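Local coordinates for protein putative aldehyde dehydrogenase (Burkholderia cenocepacia, PDB 4YWE) that probably oxidises aldehydes with NAD or NADP as electron acceptor and binds calcium and magnesium ions, at residues R84-I89 against A113-F118. Sequence-based numbering, arbitrary orientation.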
# COMPACT_ATOMS: atom_id res chain seq x y z
N ARG A 84 -18.50 -5.42 -24.59
CA ARG A 84 -19.24 -4.78 -25.68
C ARG A 84 -18.28 -4.11 -26.65
O ARG A 84 -18.44 -4.21 -27.87
CB ARG A 84 -20.24 -3.76 -25.13
CG ARG A 84 -21.40 -4.36 -24.35
CD ARG A 84 -22.28 -5.23 -25.23
NE ARG A 84 -22.90 -4.49 -26.32
CZ ARG A 84 -22.70 -4.75 -27.61
NH1 ARG A 84 -21.91 -5.74 -27.98
NH2 ARG A 84 -23.31 -4.01 -28.54
N VAL A 85 -17.28 -3.42 -26.11
CA VAL A 85 -16.27 -2.75 -26.92
C VAL A 85 -15.47 -3.77 -27.73
O VAL A 85 -15.23 -3.57 -28.92
CB VAL A 85 -15.33 -1.89 -26.05
CG1 VAL A 85 -14.17 -1.36 -26.87
CG2 VAL A 85 -16.10 -0.74 -25.41
N THR A 86 -15.08 -4.85 -27.07
CA THR A 86 -14.33 -5.92 -27.73
C THR A 86 -15.11 -6.50 -28.91
O THR A 86 -14.55 -6.75 -29.97
CB THR A 86 -13.98 -7.06 -26.74
OG1 THR A 86 -13.06 -6.57 -25.76
CG2 THR A 86 -13.36 -8.24 -27.47
N ASP A 87 -16.41 -6.69 -28.71
CA ASP A 87 -17.27 -7.18 -29.78
C ASP A 87 -17.46 -6.14 -30.88
O ASP A 87 -17.75 -6.48 -32.02
CB ASP A 87 -18.63 -7.61 -29.22
CG ASP A 87 -18.70 -9.09 -28.92
OD1 ASP A 87 -18.05 -9.88 -29.64
OD2 ASP A 87 -19.39 -9.47 -27.95
N SER A 88 -17.30 -4.87 -30.53
CA SER A 88 -17.53 -3.78 -31.47
C SER A 88 -16.23 -3.16 -31.98
O SER A 88 -16.22 -2.00 -32.40
CB SER A 88 -18.41 -2.70 -30.83
OG SER A 88 -19.64 -3.22 -30.39
N ILE A 89 -15.15 -3.93 -31.94
CA ILE A 89 -13.84 -3.44 -32.36
C ILE A 89 -13.84 -3.01 -33.83
O ILE A 89 -13.39 -1.91 -34.15
CB ILE A 89 -12.75 -4.49 -32.10
CG1 ILE A 89 -12.40 -4.54 -30.61
CG2 ILE A 89 -11.50 -4.17 -32.91
CD1 ILE A 89 -11.28 -5.50 -30.28
N ALA A 113 -7.36 -1.30 -27.01
CA ALA A 113 -6.85 -0.61 -25.83
C ALA A 113 -8.01 -0.06 -25.00
O ALA A 113 -7.98 -0.11 -23.77
CB ALA A 113 -5.91 0.51 -26.24
N LEU A 114 -9.02 0.46 -25.69
CA LEU A 114 -10.22 0.97 -25.04
C LEU A 114 -10.89 -0.11 -24.20
O LEU A 114 -11.31 0.13 -23.07
CB LEU A 114 -11.20 1.52 -26.08
CG LEU A 114 -12.56 1.97 -25.55
CD1 LEU A 114 -12.39 3.08 -24.53
CD2 LEU A 114 -13.46 2.41 -26.68
N ALA A 115 -10.98 -1.31 -24.77
CA ALA A 115 -11.57 -2.45 -24.07
C ALA A 115 -10.69 -2.87 -22.89
O ALA A 115 -11.19 -3.33 -21.87
CB ALA A 115 -11.77 -3.61 -25.02
N ARG A 116 -9.38 -2.72 -23.05
CA ARG A 116 -8.43 -3.10 -22.01
C ARG A 116 -8.52 -2.14 -20.83
O ARG A 116 -8.43 -2.56 -19.67
CB ARG A 116 -7.01 -3.14 -22.57
CG ARG A 116 -5.93 -3.46 -21.54
CD ARG A 116 -6.25 -4.72 -20.74
NE ARG A 116 -5.26 -4.96 -19.70
CZ ARG A 116 -5.49 -5.68 -18.60
NH1 ARG A 116 -6.68 -6.22 -18.39
NH2 ARG A 116 -4.52 -5.85 -17.71
N TYR A 117 -8.71 -0.86 -21.11
CA TYR A 117 -8.91 0.14 -20.06
C TYR A 117 -10.10 -0.22 -19.19
O TYR A 117 -10.00 -0.22 -17.96
CB TYR A 117 -9.10 1.53 -20.66
CG TYR A 117 -7.81 2.26 -20.98
CD1 TYR A 117 -6.88 2.51 -19.98
CD2 TYR A 117 -7.54 2.70 -22.26
CE1 TYR A 117 -5.70 3.17 -20.26
CE2 TYR A 117 -6.36 3.37 -22.55
CZ TYR A 117 -5.45 3.60 -21.55
OH TYR A 117 -4.28 4.27 -21.83
N PHE A 118 -11.23 -0.52 -19.82
CA PHE A 118 -12.45 -0.84 -19.10
C PHE A 118 -12.32 -2.16 -18.35
O PHE A 118 -12.82 -2.30 -17.24
CB PHE A 118 -13.64 -0.89 -20.06
CG PHE A 118 -14.04 0.46 -20.59
CD1 PHE A 118 -13.95 1.59 -19.79
CD2 PHE A 118 -14.49 0.61 -21.89
CE1 PHE A 118 -14.32 2.83 -20.27
CE2 PHE A 118 -14.86 1.85 -22.38
CZ PHE A 118 -14.77 2.97 -21.56
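The hydroxyl OG1 of Thr86 lies against the methyl CB of Ala115 at 3.3 Å, while its hydrogen bond goes back to the carbonyl O of Ser82, one turn earlier on its own helix. Thr86 OG1 stands beside its own backbone N, anti to the carbonyl carbon (chi1 -67°), which suits that bond to the preceding turn. Ser82 also ties the two helices together, since its OG is hydrogen-bonded to the carbonyl O of Ala115. No hydrogen bond links 84-89 to 113-118 directly; what joins them is apolar. Val85 carries most of it, and the small Ala115 lets the backbones close in, with 5.5 Å between Val85 CA and Ala115 CA. The two methyls of Val85 divide the work. CG1, anti to the backbone N, rests on Ala115 CB at 3.8 Å. The same methyl meets the branched end of Leu114, with Leu114 CD2 also 3.8 Å from Val85 CG1. CG2 turns to Phe118 instead and comes up to the edge of the ring near its plane, 4.1 Å from Phe118 CD2, the two side chains crossing at about a right angle. Leu114, Ala115 and Phe118 thus each offer an apolar group to Val85. The contact joins the C-terminal end of helix 71-87 to the middle of helix 104-124. Helix 188-200 packs against both through Leu196 on Val85 and Val193 on Leu114, and helix 160-174 adds Met161 beside Leu114, so Val85 and Leu114 are buried among helices while Thr86 stays exposed.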